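Local structure of D-threo-3-hydroxyaspartate dehydratase (Delftia, 3WQC) at residues 185-190 / 252-257; 193-198 / 258-263. The protein catalyses the pyridoxal 5'-phosphate-dependent deamination of D-threo-3-hydroxyaspartate to oxaloacetate and ammonium, and also acts on L-threo- and L-erythro-3-hydroxyaspartate and D-serine. One frame throughout, in Å; residues are numbered along the deposited sequence. Where two conformers were deposited one is given.

Contact 1. Residues 185-190 / 252-257. With PLP (pyridoxal-5'-phosphate), chain J.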
loop_
_atom_site.group_PDB
_atom_site.type_symbol
_atom_site.label_atom_id
_atom_site.label_comp_id
_atom_site.label_asym_id
_atom_site.label_seq_id
_atom_site.Cartn_x
_atom_site.Cartn_y
_atom_site.Cartn_z
ATOM N N SER B 185 18.623 -4.111 10.562
ATOM C CA SER B 185 18.537 -5.498 11.011
ATOM C C SER B 185 18.010 -5.503 12.439
ATOM O O SER B 185 17.633 -6.609 12.894
ATOM C CB SER B 185 19.892 -6.223 11.007
ATOM O OG SER B 185 20.778 -5.684 12.009
ATOM N N SER B 186 17.865 -4.357 13.121
ATOM C CA SER B 186 17.260 -4.319 14.471
ATOM C C SER B 186 15.800 -4.874 14.438
ATOM O O SER B 186 15.290 -5.345 15.495
ATOM C CB SER B 186 17.293 -2.902 15.034
ATOM O OG SER B 186 16.380 -2.059 14.285
ATOM N N TYR B 187 15.172 -4.882 13.264
ATOM C CA TYR B 187 13.755 -5.322 13.186
ATOM C C TYR B 187 13.640 -6.800 13.279
ATOM O O TYR B 187 12.543 -7.313 13.451
ATOM C CB TYR B 187 13.167 -4.852 11.871
ATOM C CG TYR B 187 12.714 -3.391 11.925
ATOM C CD1 TYR B 187 13.577 -2.318 12.278
ATOM C CD2 TYR B 187 11.380 -3.062 11.577
ATOM C CE1 TYR B 187 13.143 -0.989 12.261
ATOM C CE2 TYR B 187 10.943 -1.732 11.599
ATOM C CZ TYR B 187 11.801 -0.705 11.920
ATOM O OH TYR B 187 11.328 0.582 11.946
ATOM N N GLU B 188 14.784 -7.515 13.207
ATOM C CA GLU B 188 14.761 -8.982 13.361
ATOM C C GLU B 188 14.919 -9.372 14.833
ATOM O O GLU B 188 14.863 -10.590 15.123
ATOM C CB GLU B 188 15.890 -9.597 12.513
ATOM C CG GLU B 188 15.701 -9.449 10.970
ATOM C CD GLU B 188 17.048 -9.361 10.253
ATOM O OE1 GLU B 188 18.059 -9.996 10.681
ATOM O OE2 GLU B 188 17.125 -8.601 9.265
ATOM N N LEU B 189 15.114 -8.433 15.761
ATOM C CA LEU B 189 15.468 -8.769 17.158
ATOM C C LEU B 189 14.232 -8.606 18.033
ATOM O O LEU B 189 13.236 -7.966 17.613
ATOM C CB LEU B 189 16.553 -7.781 17.675
ATOM C CG LEU B 189 17.856 -7.942 16.812
ATOM C CD1 LEU B 189 18.938 -6.968 17.291
ATOM C CD2 LEU B 189 18.359 -9.392 16.680
ATOM N N ASP B 190 14.318 -9.111 19.259
ATOM C CA ASP B 190 13.196 -9.062 20.179
ATOM C C ASP B 190 13.547 -9.183 21.648
ATOM O O ASP B 190 12.646 -9.505 22.468
ATOM C CB ASP B 190 12.060 -10.061 19.781
ATOM C CG ASP B 190 12.504 -11.503 19.870
ATOM O OD1 ASP B 190 13.570 -11.740 20.451
ATOM O OD2 ASP B 190 11.706 -12.436 19.548
ATOM N N ASP B 252 3.759 0.730 16.272
ATOM C CA ASP B 252 2.961 -0.258 15.578
ATOM C C ASP B 252 3.182 -1.598 16.193
ATOM O O ASP B 252 3.917 -1.702 17.228
ATOM C CB ASP B 252 3.212 -0.214 14.046
ATOM C CG ASP B 252 4.674 -0.521 13.682
ATOM O OD1 ASP B 252 5.312 -1.278 14.474
ATOM O OD2 ASP B 252 5.175 -0.028 12.645
ATOM N N LEU B 253 2.524 -2.644 15.675
ATOM C CA LEU B 253 2.629 -3.942 16.327
ATOM C C LEU B 253 3.968 -4.650 16.089
ATOM O O LEU B 253 4.441 -5.410 16.938
ATOM C CB LEU B 253 1.519 -4.882 15.853
ATOM C CG LEU B 253 0.100 -4.342 16.282
ATOM C CD1 LEU B 253 -0.938 -5.155 15.494
ATOM C CD2 LEU B 253 -0.065 -4.518 17.795
ATOM N N VAL B 254 4.620 -4.352 14.957
ATOM C CA VAL B 254 6.008 -4.865 14.751
ATOM C C VAL B 254 6.905 -4.275 15.873
ATOM O O VAL B 254 7.678 -5.037 16.472
ATOM C CB VAL B 254 6.518 -4.468 13.355
ATOM C CG1 VAL B 254 8.044 -4.543 13.273
ATOM C CG2 VAL B 254 5.879 -5.435 12.366
ATOM N N MET B 255 6.788 -3.002 16.216
ATOM C CA MET B 255 7.585 -2.390 17.307
ATOM C C MET B 255 7.211 -2.988 18.646
ATOM O O MET B 255 8.097 -3.221 19.507
ATOM C CB MET B 255 7.436 -0.863 17.396
ATOM C CG MET B 255 8.080 -0.129 16.207
ATOM S SD MET B 255 9.886 -0.177 16.194
ATOM C CE MET B 255 10.352 -0.953 14.645
ATOM N N ARG B 256 5.923 -3.227 18.872
ATOM C CA ARG B 256 5.455 -3.876 20.119
ATOM C C ARG B 256 6.149 -5.249 20.240
ATOM O O ARG B 256 6.689 -5.609 21.333
ATOM C CB ARG B 256 3.931 -4.061 20.060
ATOM C CG ARG B 256 3.387 -4.695 21.335
ATOM C CD ARG B 256 3.338 -6.227 21.168
ATOM N NE ARG B 256 2.554 -6.867 22.225
ATOM C CZ ARG B 256 2.395 -8.196 22.339
ATOM N NH1 ARG B 256 2.955 -9.056 21.458
ATOM N NH2 ARG B 256 1.642 -8.671 23.342
ATOM N N ASN B 257 6.206 -6.047 19.155
ATOM C CA ASN B 257 6.820 -7.340 19.199
ATOM C C ASN B 257 8.359 -7.286 19.369
ATOM O O ASN B 257 8.955 -8.200 19.998
ATOM C CB ASN B 257 6.496 -8.150 17.992
ATOM C CG ASN B 257 5.099 -8.741 18.051
ATOM O OD1 ASN B 257 4.553 -8.927 19.162
ATOM N ND2 ASN B 257 4.569 -9.168 16.890
HETATM N N1 PLP J . 17.295 6.084 8.640
HETATM C C2 PLP J . 17.063 5.600 7.403
HETATM C C2A PLP J . 18.125 5.681 6.330
HETATM C C3 PLP J . 15.774 5.016 7.116
HETATM O O3 PLP J . 15.541 4.564 5.893
HETATM C C4 PLP J . 14.807 4.957 8.180
HETATM C C4A PLP J . 13.518 4.419 7.895
HETATM C C5 PLP J . 15.143 5.498 9.457
HETATM C C6 PLP J . 16.440 5.990 9.662
HETATM C C5A PLP J . 14.166 5.454 10.606
HETATM O O4P PLP J . 13.973 4.024 11.022
HETATM P P PLP J . 12.698 3.704 11.937
HETATM O O1P PLP J . 12.759 4.740 12.997
HETATM O O2P PLP J . 12.991 2.338 12.450
HETATM O O3P PLP J . 11.468 3.849 11.138
HETATM O O HOH W 1 8.954 -11.010 18.193
HETATM O O HOH W 2 9.986 -8.717 22.481
#

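Contact 2. Residues 193-198 / 258-263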
loop_
_atom_site.group_PDB
_atom_site.type_symbol
_atom_site.label_atom_id
_atom_site.label_comp_id
_atom_site.label_asym_id
_atom_site.label_seq_id
_atom_site.Cartn_x
_atom_site.Cartn_y
_atom_site.Cartn_z
ATOM N N GLU B 193 18.739 -7.242 25.366
ATOM C CA GLU B 193 20.241 -7.488 25.278
ATOM C C GLU B 193 20.704 -7.425 23.827
ATOM O O GLU B 193 21.696 -6.688 23.540
ATOM C CB GLU B 193 20.572 -8.877 25.863
ATOM C CG GLU B 193 20.379 -8.870 27.313
ATOM C CD GLU B 193 19.016 -9.553 27.668
ATOM O OE1 GLU B 193 18.042 -9.716 26.689
ATOM O OE2 GLU B 193 18.888 -9.946 28.928
ATOM N N ALA B 194 19.960 -8.059 22.871
ATOM C CA ALA B 194 20.385 -8.079 21.470
ATOM C C ALA B 194 20.264 -6.694 20.873
ATOM O O ALA B 194 21.108 -6.313 20.049
ATOM C CB ALA B 194 19.559 -9.076 20.705
ATOM N N LEU B 195 19.209 -5.947 21.262
ATOM C CA LEU B 195 19.034 -4.581 20.697
ATOM C C LEU B 195 20.165 -3.666 21.191
ATOM O O LEU B 195 20.642 -2.803 20.472
ATOM C CB LEU B 195 17.672 -4.000 21.110
ATOM C CG LEU B 195 16.469 -4.603 20.381
ATOM C CD1 LEU B 195 15.201 -4.215 21.154
ATOM C CD2 LEU B 195 16.394 -4.089 18.954
ATOM N N GLN B 196 20.522 -3.764 22.488
ATOM C CA GLN B 196 21.552 -2.904 23.038
ATOM C C GLN B 196 22.889 -3.207 22.326
ATOM O O GLN B 196 23.650 -2.288 21.995
ATOM C CB GLN B 196 21.678 -3.117 24.575
ATOM C CG GLN B 196 22.769 -2.242 25.253
ATOM C CD GLN B 196 22.862 -2.487 26.768
ATOM O OE1 GLN B 196 21.893 -2.372 27.490
ATOM N NE2 GLN B 196 24.021 -2.838 27.217
ATOM N N ALA B 197 23.162 -4.483 22.076
ATOM C CA ALA B 197 24.435 -4.897 21.412
ATOM C C ALA B 197 24.433 -4.382 19.981
ATOM O O ALA B 197 25.479 -3.865 19.523
ATOM C CB ALA B 197 24.602 -6.444 21.429
ATOM N N LEU B 198 23.308 -4.473 19.266
ATOM C CA LEU B 198 23.272 -4.006 17.854
ATOM C C LEU B 198 23.426 -2.486 17.851
ATOM O O LEU B 198 24.117 -1.981 16.979
ATOM C CB LEU B 198 21.985 -4.504 17.155
ATOM C CG LEU B 198 21.872 -3.931 15.701
ATOM C CD1 LEU B 198 23.000 -4.425 14.790
ATOM C CD2 LEU B 198 20.498 -4.334 15.217
ATOM N N ILE B 258 8.992 -6.234 18.831
ATOM C CA ILE B 258 10.437 -6.060 19.019
ATOM C C ILE B 258 10.684 -5.778 20.505
ATOM O O ILE B 258 11.766 -6.162 21.033
ATOM C CB ILE B 258 10.977 -4.887 18.118
ATOM C CG1 ILE B 258 11.021 -5.428 16.693
ATOM C CG2 ILE B 258 12.439 -4.478 18.541
ATOM C CD1 ILE B 258 11.097 -4.259 15.676
ATOM N N GLY B 259 9.727 -5.122 21.169
ATOM C CA GLY B 259 9.754 -4.921 22.626
ATOM C C GLY B 259 10.041 -3.515 23.042
ATOM O O GLY B 259 10.356 -3.295 24.213
ATOM N N VAL B 260 9.972 -2.566 22.111
ATOM C CA VAL B 260 10.331 -1.171 22.403
ATOM C C VAL B 260 9.087 -0.324 22.671
ATOM O O VAL B 260 9.220 0.874 23.018
ATOM C CB VAL B 260 11.230 -0.576 21.327
ATOM C CG1 VAL B 260 12.575 -1.398 21.274
ATOM C CG2 VAL B 260 10.518 -0.543 19.971
ATOM N N CYS B 261 7.872 -0.924 22.618
ATOM C CA CYS B 261 6.703 -0.169 23.057
ATOM C C CYS B 261 5.673 -1.251 23.461
ATOM O O CYS B 261 5.849 -2.459 23.215
ATOM C CB CYS B 261 6.114 0.718 21.922
ATOM S SG CYS B 261 5.415 -0.188 20.552
ATOM N N ALA B 262 4.555 -0.798 23.995
ATOM C CA ALA B 262 3.387 -1.686 24.236
ATOM C C ALA B 262 2.320 -1.343 23.222
ATOM O O ALA B 262 2.369 -0.251 22.650
ATOM C CB ALA B 262 2.831 -1.399 25.587
ATOM N N ALA B 263 1.304 -2.206 23.093
ATOM C CA ALA B 263 0.207 -1.904 22.175
ATOM C C ALA B 263 -0.514 -0.568 22.560
ATOM O O ALA B 263 -0.927 0.189 21.671
ATOM C CB ALA B 263 -0.767 -3.086 22.134
#

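Contact 1. Residues 185-190 / 252-257
A first torsion that sets CG of Y187 anti to the carbonyl carbon (chi1 -82°) brings its ring up to V254 and M255. V254 answers with CG1 anti to its backbone N (chi1 161°), which brings this methyl to the ring. Y187 CD2 and V254 CG1 lie 4.0 Å apart, in an oblique apolar contact. The M255 chain bends at chi2 and chi3 and lays its methyl CE over one face of the ring, toward the rim. In the conformer given, M255 SD is 5.2 Å from the centroid of the Y187 ring, a Met-aromatic contact. The methyl is modelled too close to the ring and M255 has a second conformer, so its exact place is doubtful. The phenol OH ends at the phosphate of the cofactor. Y187 OH donates a very short hydrogen bond of 2.5 Å to PLP O2P, which lies at the ring edge. T228, R244, G246, V247 and R151 also bond the cofactor. A phenylalanine here would probably leave PLP O2P without this hydroxyl donor. Farther along, D190 CB touches N257 O, and water bridges the two residues as well. Water 2 donates to D190 O at 2.8 Å and to N257 O at 2.7 Å. D252 is the N-cap of the helix; its OD1 accepts from M255 N at 2.9 Å. D252 OD2 accepts a hydrogen bond from A362 N. Residues 185-190, a 3-10 turn and a loop, lie between strand 175-180 and helix 192-215, which L189 touches; helix 253-258 packs beside them, and M255 also packs on helix 228-233.

Contact 2. Residues 193-198 / 258-263
L195, on helix 192-215, packs against I258 and V260 where a Schellman motif ends helix 253-258. G259 is the C-prime residue of that motif, with positive phi (108°). A side chain on this backbone would jam against the carbonyl O of I258. The motif pairs V260 N with M255 O and G259 N with R256 O. I258 and V260 stand on either side of G259 in sequence, and both touch the same leucine.

The tight part is small and wholly apolar. L195 CD1 meets both partners, and L195 CD2 adds a longer touch of 4.0 Å to I258 CG2. The leucine and isoleucine chains meet at about a right angle, while V260 comes at a slant. I258 CG2 stands anti to the backbone N, and that turns this methyl to the leucine. L195 and I258 both touch P229, L195 also touches A233, and V260 touches L232; all three side chains are buried.

By contrast, E193, Q196 and A197 are exposed on the helix, and G259 is exposed at the turn. No hydrogen bond crosses the contact as a whole. Past V260 the chain leads off toward strand 268-278, and V260 O accepts from R36 NH1. The helix packs on the last residue of helix 253-258 and the turn after it: L195 CD1 lies 3.8 Å from I258 CG2 and 3.9 Å from V260 CG1.

Overall arrangement
Contacts 1 and 2 are buried neighbours, their centres about 7 Å apart. Both join the region around the start of helix 192-215 to helix 253-258 and the chain that follows it. Contact 1 holds the loop before helix 192-215 and takes in nearly the whole of the short helix 253-258 with its N-cap; contact 2 holds helix 192-215 itself and takes in the last residue of helix 253-258 and the turn that ends it. Their chemistry differs with place. Contact 1 borders the cofactor and mixes ring packing, a hydrogen bond to the phosphate and bridging waters, with D190 at an exposed end. Contact 2 lies away from the annotated sites and is purely aliphatic. They also touch directly: S186 CA packs on L198 CD2.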